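Local atomic coordinates of periplasmic cell division protein (SufI) (Aquifex aeolicus, PDB entry 6SYY), a protein that probably oxidises its substrates at a mononuclear copper and passes the electrons to a trinuclear copper cluster that reduces oxygen, as multicopper oxidases do. Residues Phe122-Lys127 with Pro145-Ile150; Phe57-Arg62 with Gly100-Ala105; Ile316-Phe321 with Phe361-Phe366. One frame throughout, in Å; residues are numbered along the deposited sequence.

Contact 1 (Phe122-Lys127 with Pro145-Ile150); sequences FRAPWK and PDFTII
A chi1 of 65° puts CG of Phe147 between its backbone N and carbonyl carbon, while Phe122 has CG anti to its carbonyl carbon (chi1 -80°), and the two rings meet where the loop Phe122-Lys127 passes residues Pro145-Ile150. The contact belongs to the N-terminal cupredoxin domain of the multicopper oxidase fold. The side chains cross at about a right angle, with Phe122 CD2 3.9 Å from Phe147 CZ and each of these atoms at the edge of the other ring, near its plane. Ala124 covers one face of Phe147 in a CH-pi contact, its CB 4.0 Å from the ring centroid and displaced toward the CE2 side. Pro125 CD presses on the root of the same side chain, 3.7 Å from Phe147 CB. Ile149 CD1 comes within 3.7 Å of Phe122 CE2, the ring atom next to CD2.

The loop follows the strand carrying the copper ligands His118 and His120, and the Phe122 side chain is about 8 Å from a bound copper ion. Two hydrogen bonds tie the loop to the C-terminal cupredoxin domain: Arg123 NE to Gln459 OE1 and the Tyr505 hydroxyl to Ala124 O. Between the segments, the polar link is a water that accepts from Ile150 N at 2.7 Å and donates to Arg123 O at 3.0 Å.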
# COMPACT_ATOMS: atom_id res chain seq x y z
N PHE A 122 5.44 4.60 -7.02
CA PHE A 122 6.51 4.87 -7.97
C PHE A 122 6.58 6.35 -8.33
O PHE A 122 5.56 7.03 -8.47
CB PHE A 122 6.32 4.05 -9.25
CG PHE A 122 6.77 2.62 -9.15
CD1 PHE A 122 6.84 1.98 -7.92
CD2 PHE A 122 7.12 1.92 -10.28
CE1 PHE A 122 7.25 0.65 -7.84
CE2 PHE A 122 7.54 0.60 -10.21
CZ PHE A 122 7.60 -0.03 -8.98
N ARG A 123 7.80 6.85 -8.47
CA ARG A 123 8.06 8.08 -9.22
C ARG A 123 8.24 7.68 -10.68
O ARG A 123 9.26 7.10 -11.04
CB ARG A 123 9.29 8.80 -8.68
CG ARG A 123 9.17 9.28 -7.26
CD ARG A 123 10.53 9.62 -6.68
NE ARG A 123 10.41 10.09 -5.30
CZ ARG A 123 10.48 11.37 -4.95
NH1 ARG A 123 10.69 12.30 -5.86
NH2 ARG A 123 10.35 11.70 -3.67
N ALA A 124 7.24 7.98 -11.50
CA ALA A 124 7.23 7.55 -12.89
C ALA A 124 6.66 8.67 -13.76
O ALA A 124 5.90 9.51 -13.26
CB ALA A 124 6.39 6.28 -13.08
N PRO A 125 7.02 8.71 -15.04
CA PRO A 125 6.25 9.53 -15.97
C PRO A 125 4.81 9.05 -15.97
O PRO A 125 4.54 7.84 -15.93
CB PRO A 125 6.94 9.30 -17.32
CG PRO A 125 8.29 8.75 -16.98
CD PRO A 125 8.10 7.97 -15.71
N TRP A 126 3.87 9.99 -15.99
CA TRP A 126 2.50 9.64 -15.63
C TRP A 126 1.83 8.75 -16.66
O TRP A 126 0.90 8.01 -16.32
CB TRP A 126 1.68 10.91 -15.40
CG TRP A 126 1.26 11.62 -16.63
CD1 TRP A 126 2.05 12.37 -17.46
CD2 TRP A 126 -0.06 11.69 -17.16
NE1 TRP A 126 1.30 12.89 -18.48
CE2 TRP A 126 -0.00 12.49 -18.32
CE3 TRP A 126 -1.29 11.15 -16.77
CZ2 TRP A 126 -1.13 12.76 -19.09
CZ3 TRP A 126 -2.41 11.42 -17.54
CH2 TRP A 126 -2.32 12.22 -18.69
N LYS A 127 2.29 8.77 -17.92
CA LYS A 127 1.78 7.81 -18.88
C LYS A 127 2.31 6.41 -18.62
O LYS A 127 1.84 5.45 -19.24
CB LYS A 127 2.13 8.27 -20.30
CG LYS A 127 1.61 9.67 -20.58
CD LYS A 127 2.08 10.23 -21.91
CE LYS A 127 1.50 11.62 -22.13
NZ LYS A 127 1.94 12.24 -23.41
N PRO A 145 5.37 2.93 -21.44
CA PRO A 145 6.68 3.37 -21.91
C PRO A 145 7.76 3.08 -20.88
O PRO A 145 7.53 3.17 -19.67
CB PRO A 145 6.49 4.88 -22.11
CG PRO A 145 5.03 5.05 -22.34
CD PRO A 145 4.35 3.99 -21.52
N ASP A 146 8.94 2.70 -21.37
CA ASP A 146 10.08 2.43 -20.49
C ASP A 146 10.31 3.60 -19.55
O ASP A 146 10.14 4.76 -19.91
CB ASP A 146 11.34 2.18 -21.32
CG ASP A 146 11.34 0.84 -22.02
OD1 ASP A 146 10.35 0.09 -21.88
OD2 ASP A 146 12.34 0.53 -22.72
N PHE A 147 10.70 3.28 -18.31
CA PHE A 147 11.19 4.31 -17.41
C PHE A 147 12.16 3.67 -16.42
O PHE A 147 12.22 2.44 -16.29
CB PHE A 147 10.05 5.04 -16.69
CG PHE A 147 9.25 4.17 -15.76
CD1 PHE A 147 8.26 3.33 -16.24
CD2 PHE A 147 9.48 4.21 -14.39
CE1 PHE A 147 7.52 2.54 -15.39
CE2 PHE A 147 8.74 3.42 -13.52
CZ PHE A 147 7.76 2.58 -14.03
N THR A 148 12.92 4.52 -15.75
CA THR A 148 13.92 4.07 -14.79
C THR A 148 13.33 4.06 -13.38
O THR A 148 12.67 5.02 -12.97
CB THR A 148 15.15 4.98 -14.84
OG1 THR A 148 15.67 5.02 -16.17
CG2 THR A 148 16.23 4.48 -13.89
N ILE A 149 13.57 2.98 -12.65
CA ILE A 149 13.19 2.90 -11.24
C ILE A 149 14.11 3.82 -10.45
O ILE A 149 15.32 3.57 -10.37
CB ILE A 149 13.25 1.47 -10.72
CG1 ILE A 149 12.35 0.55 -11.55
CG2 ILE A 149 12.88 1.43 -9.24
CD1 ILE A 149 10.93 1.06 -11.67
N ILE A 150 13.56 4.89 -9.87
CA ILE A 150 14.34 5.88 -9.13
C ILE A 150 13.92 5.96 -7.67
O ILE A 150 14.37 6.86 -6.96
CB ILE A 150 14.26 7.26 -9.80
CG1 ILE A 150 12.82 7.77 -9.80
CG2 ILE A 150 14.81 7.20 -11.22
CD1 ILE A 150 12.65 9.13 -10.45
O HOH W 1 10.82 4.81 -9.97

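Contact 2 (Phe57-Arg62 with Gly100-Ala105)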
# COMPACT_ATOMS: atom_id res chain seq x y z
N PHE A 57 12.07 -9.03 -11.95
CA PHE A 57 11.71 -8.26 -13.14
C PHE A 57 12.97 -7.87 -13.90
O PHE A 57 13.81 -7.15 -13.35
CB PHE A 57 10.91 -7.03 -12.73
CG PHE A 57 9.83 -6.66 -13.69
CD1 PHE A 57 8.52 -7.07 -13.47
CD2 PHE A 57 10.10 -5.89 -14.82
CE1 PHE A 57 7.51 -6.72 -14.36
CE2 PHE A 57 9.10 -5.55 -15.71
CZ PHE A 57 7.80 -5.96 -15.48
N PRO A 58 13.14 -8.32 -15.14
CA PRO A 58 14.39 -8.05 -15.85
C PRO A 58 14.54 -6.57 -16.20
O PRO A 58 13.57 -5.81 -16.25
CB PRO A 58 14.27 -8.90 -17.12
CG PRO A 58 12.80 -8.98 -17.35
CD PRO A 58 12.18 -9.05 -15.97
N ASP A 59 15.78 -6.18 -16.45
CA ASP A 59 16.14 -4.79 -16.72
C ASP A 59 15.96 -4.50 -18.21
O ASP A 59 16.70 -5.02 -19.05
CB ASP A 59 17.57 -4.51 -16.26
CG ASP A 59 17.99 -3.07 -16.47
OD1 ASP A 59 17.12 -2.24 -16.81
OD2 ASP A 59 19.19 -2.77 -16.30
N GLY A 60 14.97 -3.66 -18.53
CA GLY A 60 14.77 -3.26 -19.91
C GLY A 60 14.26 -4.33 -20.84
O GLY A 60 14.40 -4.19 -22.06
N GLN A 61 13.69 -5.41 -20.31
CA GLN A 61 13.13 -6.48 -21.12
C GLN A 61 11.63 -6.55 -20.87
O GLN A 61 11.19 -6.52 -19.72
CB GLN A 61 13.78 -7.82 -20.79
CG GLN A 61 15.24 -7.88 -21.14
CD GLN A 61 15.82 -9.25 -20.89
OE1 GLN A 61 15.11 -10.26 -20.95
NE2 GLN A 61 17.12 -9.31 -20.61
N ARG A 62 10.86 -6.65 -21.95
CA ARG A 62 9.41 -6.54 -21.85
C ARG A 62 8.82 -7.73 -21.12
O ARG A 62 9.18 -8.89 -21.37
CB ARG A 62 8.80 -6.41 -23.24
CG ARG A 62 8.88 -5.00 -23.81
CD ARG A 62 7.85 -4.10 -23.14
NE ARG A 62 8.27 -2.71 -23.13
CZ ARG A 62 7.53 -1.71 -22.68
NH1 ARG A 62 6.31 -1.94 -22.20
NH2 ARG A 62 7.99 -0.46 -22.70
N GLY A 100 17.48 1.81 -10.26
CA GLY A 100 18.28 2.19 -11.40
C GLY A 100 18.01 1.38 -12.65
O GLY A 100 18.47 1.77 -13.73
N GLN A 101 17.28 0.27 -12.54
CA GLN A 101 16.98 -0.55 -13.70
C GLN A 101 15.87 0.06 -14.55
O GLN A 101 15.11 0.93 -14.10
CB GLN A 101 16.59 -1.96 -13.28
CG GLN A 101 15.13 -2.09 -12.86
CD GLN A 101 14.70 -3.52 -12.68
OE1 GLN A 101 14.95 -4.13 -11.64
NE2 GLN A 101 14.05 -4.08 -13.69
N THR A 102 15.77 -0.40 -15.79
CA THR A 102 14.67 -0.03 -16.66
C THR A 102 13.51 -0.99 -16.44
O THR A 102 13.70 -2.19 -16.24
CB THR A 102 15.10 -0.05 -18.13
OG1 THR A 102 16.12 0.94 -18.34
CG2 THR A 102 13.93 0.25 -19.05
N PHE A 103 12.30 -0.44 -16.45
CA PHE A 103 11.06 -1.16 -16.18
C PHE A 103 10.22 -1.13 -17.45
O PHE A 103 9.68 -0.07 -17.82
CB PHE A 103 10.34 -0.51 -15.00
CG PHE A 103 9.08 -1.21 -14.56
CD1 PHE A 103 7.83 -0.73 -14.95
CD2 PHE A 103 9.13 -2.33 -13.75
CE1 PHE A 103 6.67 -1.36 -14.54
CE2 PHE A 103 7.97 -2.97 -13.34
CZ PHE A 103 6.74 -2.48 -13.74
N SER A 104 10.11 -2.27 -18.14
CA SER A 104 9.43 -2.38 -19.43
C SER A 104 8.24 -3.34 -19.28
O SER A 104 8.39 -4.55 -19.46
CB SER A 104 10.39 -2.88 -20.51
OG SER A 104 11.58 -2.11 -20.53
N ALA A 105 7.06 -2.80 -18.98
CA ALA A 105 5.89 -3.62 -18.68
C ALA A 105 4.79 -3.41 -19.71
O ALA A 105 4.55 -2.28 -20.16
CB ALA A 105 5.34 -3.32 -17.28
O HOH W 2 11.82 -4.73 -17.87
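Hydrogen bonds concentrate where Phe57 to Gly60 meet Gln101 and Thr102. The Gln101 side chain leaves with CG between its backbone N and carbonyl carbon (chi1 82°), and its NE2 donates both to Phe57 O at 3.1 Å and to its neighbour Thr102 O at 3.2 Å. Both acceptors lie close to the amide plane, and OE1 takes the backbone N-H of Arg98, so three bonds fix which way round the amide sits. Thr102 O is gripped twice: Gly60 N donates at 3.0 Å from the face of the carbonyl plane opposite to Gln101 NE2. Asp59 has CG anti to its backbone N (chi1 -178°), and its OD1 accepts from Thr102 N; the bond refines to 2.5 Å, very short, and its exact length is doubtful. A water extends the network, donating to Pro58 O and Gln61 O and accepting from Ser104 N at 3.0 Å.

Aromatic contact comes from Phe57 and Phe103, an offset stack with centroids 4.6 Å apart and planes 24° from parallel; Phe103 CE2 lies over the middle of the Phe57 ring. Ala105 CB touches Phe57 CZ.

The charged part is Arg62, bent at chi2, whose guanidinium has Ser104 over one face, with NE 3.4 Å from Ser104 CB. Its salt bridges are made with Asp106 through NH1 and Asp146 through NH2.

Residues 57-62 form the loop from strand 54-56 into strand 63-72, which runs parallel to strand 102-110. Phe57 also packs on Ile95 and Leu97 of strand 94-98, joining the two sheets of the N-terminal cupredoxin domain.

Contact 3 (Ile316-Phe321 with Phe361-Phe366)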
# COMPACT_ATOMS: atom_id res chain seq x y z
N ILE A 316 2.75 -16.33 19.56
CA ILE A 316 2.63 -14.88 19.54
C ILE A 316 1.50 -14.54 18.59
O ILE A 316 1.51 -14.94 17.42
CB ILE A 316 3.94 -14.21 19.12
CG1 ILE A 316 4.96 -14.28 20.26
CG2 ILE A 316 3.70 -12.76 18.74
CD1 ILE A 316 5.72 -15.56 20.34
N LYS A 317 0.50 -13.80 19.09
CA LYS A 317 -0.68 -13.45 18.32
C LYS A 317 -0.49 -12.07 17.70
O LYS A 317 -0.37 -11.08 18.43
CB LYS A 317 -1.93 -13.47 19.20
CG LYS A 317 -2.38 -14.87 19.64
CD LYS A 317 -3.53 -14.81 20.65
CE LYS A 317 -3.10 -14.12 21.94
NZ LYS A 317 -4.14 -14.19 23.02
N LEU A 318 -0.46 -12.01 16.37
CA LEU A 318 -0.59 -10.74 15.67
C LEU A 318 -2.03 -10.29 15.77
O LEU A 318 -2.92 -10.84 15.11
CB LEU A 318 -0.16 -10.86 14.22
CG LEU A 318 -0.44 -9.59 13.41
CD1 LEU A 318 0.46 -8.46 13.88
CD2 LEU A 318 -0.29 -9.83 11.92
N TYR A 319 -2.29 -9.30 16.62
CA TYR A 319 -3.63 -8.96 17.05
C TYR A 319 -4.01 -7.56 16.58
O TYR A 319 -3.18 -6.65 16.61
CB TYR A 319 -3.75 -9.06 18.56
CG TYR A 319 -5.17 -9.11 19.05
CD1 TYR A 319 -5.87 -10.30 19.07
CD2 TYR A 319 -5.80 -7.96 19.50
CE1 TYR A 319 -7.18 -10.35 19.52
CE2 TYR A 319 -7.11 -7.99 19.95
CZ TYR A 319 -7.79 -9.19 19.96
OH TYR A 319 -9.09 -9.22 20.41
N ASN A 320 -5.26 -7.41 16.16
CA ASN A 320 -5.80 -6.12 15.75
C ASN A 320 -6.67 -5.57 16.87
O ASN A 320 -7.66 -6.20 17.26
CB ASN A 320 -6.62 -6.24 14.47
CG ASN A 320 -7.21 -4.92 14.03
OD1 ASN A 320 -6.51 -4.05 13.52
ND2 ASN A 320 -8.51 -4.75 14.24
N PHE A 321 -6.30 -4.42 17.39
CA PHE A 321 -7.06 -3.70 18.40
C PHE A 321 -7.96 -2.67 17.75
O PHE A 321 -7.79 -2.34 16.57
CB PHE A 321 -6.10 -3.03 19.39
CG PHE A 321 -5.44 -3.99 20.33
CD1 PHE A 321 -6.13 -4.49 21.43
CD2 PHE A 321 -4.13 -4.40 20.13
CE1 PHE A 321 -5.53 -5.37 22.31
CE2 PHE A 321 -3.52 -5.29 21.00
CZ PHE A 321 -4.22 -5.77 22.09
N PHE A 361 -9.68 -8.40 16.95
CA PHE A 361 -9.63 -9.77 16.46
C PHE A 361 -8.19 -10.14 16.14
O PHE A 361 -7.37 -9.27 15.81
CB PHE A 361 -10.50 -9.94 15.20
CG PHE A 361 -10.23 -8.91 14.14
CD1 PHE A 361 -11.00 -7.76 14.07
CD2 PHE A 361 -9.22 -9.08 13.22
CE1 PHE A 361 -10.76 -6.81 13.10
CE2 PHE A 361 -8.97 -8.13 12.26
CZ PHE A 361 -9.74 -6.99 12.19
N GLU A 362 -7.90 -11.43 16.23
CA GLU A 362 -6.58 -11.92 15.86
C GLU A 362 -6.42 -11.91 14.35
O GLU A 362 -7.33 -12.32 13.61
CB GLU A 362 -6.36 -13.32 16.42
CG GLU A 362 -5.05 -13.98 16.00
CD GLU A 362 -4.80 -15.27 16.74
OE1 GLU A 362 -5.22 -15.37 17.91
OE2 GLU A 362 -4.18 -16.19 16.16
N VAL A 363 -5.28 -11.42 13.87
CA VAL A 363 -4.97 -11.48 12.45
C VAL A 363 -4.20 -12.75 12.10
O VAL A 363 -4.48 -13.40 11.09
CB VAL A 363 -4.18 -10.22 12.03
CG1 VAL A 363 -3.74 -10.33 10.59
CG2 VAL A 363 -5.02 -8.97 12.24
N MET A 364 -3.24 -13.13 12.94
CA MET A 364 -2.32 -14.20 12.60
C MET A 364 -1.63 -14.69 13.87
O MET A 364 -1.51 -13.95 14.85
CB MET A 364 -1.31 -13.72 11.56
CG MET A 364 -0.44 -14.80 10.97
SD MET A 364 0.80 -14.07 9.90
CE MET A 364 1.96 -15.43 9.83
N GLU A 365 -1.17 -15.93 13.83
CA GLU A 365 -0.50 -16.57 14.95
C GLU A 365 0.89 -17.02 14.53
O GLU A 365 1.05 -17.67 13.50
CB GLU A 365 -1.32 -17.76 15.47
CG GLU A 365 -0.52 -18.80 16.22
CD GLU A 365 -1.33 -20.04 16.51
OE1 GLU A 365 -2.51 -19.89 16.90
OE2 GLU A 365 -0.80 -21.16 16.35
N PHE A 366 1.89 -16.66 15.33
CA PHE A 366 3.26 -17.12 15.15
C PHE A 366 3.59 -18.14 16.23
O PHE A 366 3.30 -17.91 17.41
CB PHE A 366 4.25 -15.96 15.21
CG PHE A 366 4.11 -14.98 14.10
CD1 PHE A 366 4.68 -15.23 12.86
CD2 PHE A 366 3.40 -13.81 14.28
CE1 PHE A 366 4.54 -14.32 11.83
CE2 PHE A 366 3.26 -12.90 13.25
CZ PHE A 366 3.83 -13.16 12.02
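From Ile316 paired with Phe366 to Asn320 paired with Phe361, two antiparallel strands whose N-to-C directions are 148° apart are joined by seven backbone hydrogen bonds and interrupted by a classic beta bulge. At the bulge Leu318 O takes two donors, Val363 N at 2.7 Å and Met364 N at 3.2 Å; Val363 turns to helical backbone angles to allow this.

Leu318 has CG anti to its backbone N (chi1 173°); its CD2 lies 3.7 Å from Val363 CG1 and 4.0 Å from Met364 CB. Asn320 sits over one face of the Phe361 ring: its CB makes a CH-pi contact, and its ND2 stands 3.3 Å from Phe361 CZ, while OD1 accepts from Arg262 N. On the other face of the sheet the Tyr319 ring lies over the peptide that follows Phe361, and the aliphatic part of Lys317 crosses Glu362, with CD 3.3 Å from OE1.

Strand 315-321 is flanked by strand 261-267, antiparallel to it, and strand 361-370 by the parallel strand 239-244. Phe366 packs on Val243 of that strand and meets the rings of Phe250 and Phe307, while Val363 is buried against Ile231 and Val233 of strand 230-233.

Contacts 1 and 2 are neighbours, their centres 11 Å apart, and share the sheet in which strands 102-110 and 147-148 pair. The rings of Phe103 and Phe147 meet with planes at about 60°, and Ile149 CD1 packs on Phe103 CB, so the aromatic interior of contact 2 continues into contact 1 beside the trinuclear copper cluster. Along the chain contact 2 closes before contact 1 opens. Contact 3 follows later, in the central cupredoxin domain, 37 and 38 Å away between centres and on the opposite side of the chain's centre. The methionine-rich segment, mostly unmodelled and with a reported role in catalysis, leaves and re-enters the domain through the two strands paired in contact 3.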